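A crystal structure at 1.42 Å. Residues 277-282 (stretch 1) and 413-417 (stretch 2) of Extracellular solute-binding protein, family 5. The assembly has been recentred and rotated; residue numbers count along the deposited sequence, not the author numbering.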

# COMPACT_ATOMS: atom_id res chain seq x y z
N PRO A 277 -13.28 -5.72 0.59
CA PRO A 277 -12.74 -6.14 1.89
C PRO A 277 -11.32 -6.64 1.78
O PRO A 277 -10.90 -7.20 0.75
CB PRO A 277 -13.68 -7.26 2.32
CG PRO A 277 -14.19 -7.84 1.02
CD PRO A 277 -14.35 -6.61 0.12
N GLN A 278 -10.57 -6.48 2.87
CA GLN A 278 -9.22 -7.04 2.95
C GLN A 278 -9.31 -8.39 3.65
O GLN A 278 -10.24 -8.65 4.42
CB GLN A 278 -8.28 -6.09 3.68
CG GLN A 278 -7.97 -4.81 2.90
CD GLN A 278 -6.64 -4.15 3.29
OE1 GLN A 278 -5.86 -4.71 4.05
NE2 GLN A 278 -6.40 -2.96 2.76
N GLY A 279 -8.35 -9.26 3.37
CA GLY A 279 -8.36 -10.58 3.99
C GLY A 279 -9.55 -11.44 3.60
O GLY A 279 -10.22 -12.01 4.47
N ALA A 280 -9.82 -11.55 2.31
CA ALA A 280 -10.90 -12.41 1.84
C ALA A 280 -10.58 -13.87 2.11
O ALA A 280 -9.43 -14.30 2.01
CB ALA A 280 -11.13 -12.20 0.34
N THR A 281 -11.61 -14.64 2.43
CA THR A 281 -11.49 -16.05 2.77
C THR A 281 -12.17 -16.90 1.71
O THR A 281 -12.90 -16.40 0.85
CB THR A 281 -12.18 -16.33 4.12
OG1 THR A 281 -13.58 -16.03 3.99
CG2 THR A 281 -11.57 -15.50 5.23
N GLN A 282 -11.93 -18.21 1.80
CA GLN A 282 -12.64 -19.15 0.95
C GLN A 282 -14.15 -19.03 1.14
O GLN A 282 -14.91 -19.01 0.16
CB GLN A 282 -12.18 -20.58 1.24
CG GLN A 282 -12.86 -21.63 0.38
CD GLN A 282 -12.23 -23.01 0.53
OE1 GLN A 282 -11.32 -23.21 1.32
NE2 GLN A 282 -12.73 -23.96 -0.25
N PRO A 413 -5.54 -7.73 14.29
CA PRO A 413 -6.83 -8.37 13.96
C PRO A 413 -7.28 -8.02 12.55
O PRO A 413 -6.77 -7.10 11.91
CB PRO A 413 -7.79 -7.78 15.00
CG PRO A 413 -7.20 -6.46 15.35
CD PRO A 413 -5.69 -6.59 15.21
N GLY A 414 -8.23 -8.81 12.06
CA GLY A 414 -8.86 -8.57 10.78
C GLY A 414 -8.33 -9.36 9.61
O GLY A 414 -8.76 -9.12 8.48
N TYR A 415 -7.40 -10.30 9.84
CA TYR A 415 -6.78 -11.08 8.77
C TYR A 415 -6.81 -12.54 9.19
O TYR A 415 -5.86 -13.04 9.81
CB TYR A 415 -5.37 -10.58 8.47
CG TYR A 415 -5.43 -9.17 7.94
CD1 TYR A 415 -5.58 -8.93 6.58
CD2 TYR A 415 -5.41 -8.08 8.80
CE1 TYR A 415 -5.68 -7.65 6.09
CE2 TYR A 415 -5.51 -6.79 8.32
CZ TYR A 415 -5.64 -6.59 6.96
OH TYR A 415 -5.74 -5.30 6.46
N PRO A 416 -7.88 -13.26 8.85
CA PRO A 416 -7.96 -14.68 9.25
C PRO A 416 -6.77 -15.50 8.80
O PRO A 416 -6.34 -16.43 9.50
CB PRO A 416 -9.27 -15.15 8.60
CG PRO A 416 -10.08 -13.91 8.40
CD PRO A 416 -9.11 -12.80 8.17
N ALA A 417 -6.22 -15.21 7.62
CA ALA A 417 -5.05 -15.95 7.16
C ALA A 417 -3.89 -15.82 8.13
O ALA A 417 -3.14 -16.78 8.36
CB ALA A 417 -4.64 -15.49 5.76

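The contact between residues 277-282 and 413-417 is small, burying 218 Å² summed over both sides, and rests on one strong polar interaction flanked by van der Waals packing. Tyr415, Gln278 and Pro416 cover the most surface. Residues that touch across the contact are at least 135 apart in sequence, and the backbones, judged by CA atoms, are nearest at Gly279 and Tyr415, with Gly279 CA 5.1 Å from Tyr415 CA.

Tyr415 contributes the largest share. Its CA-to-CB bond points sideways relative to the first stretch, but with chi1 in the m well (-64°) and chi2 at -88° the ring brings its hydroxyl to Gln278. There Tyr415 OH donates a hydrogen bond to Gln278 OE1 at 2.5 Å, a very short separation and the only hydrogen bond between the stretches. The acceptor lies at the edge of the ring, near its plane, where a phenolic hydroxyl can readily direct its proton.

Gln278 meets this hydroxyl with a side chain whose CA-to-CB bond points toward the second stretch. Its m, t conformation (chi1 -69°, chi2 -156°) carries the amide out to the tyrosine hydroxyl, so that OE1 accepts its hydrogen bond. Glutamine suits the position because it combines this reach with an uncharged acceptor.

Between these side chains and the proline contact, Gly279 lets the backbones approach. Gly279 N lies 4.1 Å from Tyr415 CE1, and an ideal CB on Gly279 would point toward the second stretch, only 3.3 Å from both Gly414 O and Tyr415 CD1. The positive phi of Gly279 (64°) independently favours glycine, so conformation and packing make the same demand. Gly414 has a different basis for its residue type: at phi/psi of 98/6, a CB would be jammed against the carbonyl oxygen of the preceding residue, whereas nothing in the first stretch would obstruct it.

Pro416, whose CA-to-CB bond points toward the first stretch, completes the contact. Pro416 CD lies 3.9 Å from Gly279 O, while Pro416 CG packs 3.8 Å from Thr281 CG2, an apolar contact between ring and methyl group. Tyr415 occupies the N-cap position, and Pro416 follows at the start of the helix, where proline is well tolerated because a first-turn residue needs no backbone NH for helical hydrogen bonding. Thr281 is likewise an N-cap residue. With chi1 at 62° (p), its OG1 caps a backbone nitrogen just beyond the stretch while its methyl packs against the proline, so the two branches of this side chain serve separate purposes.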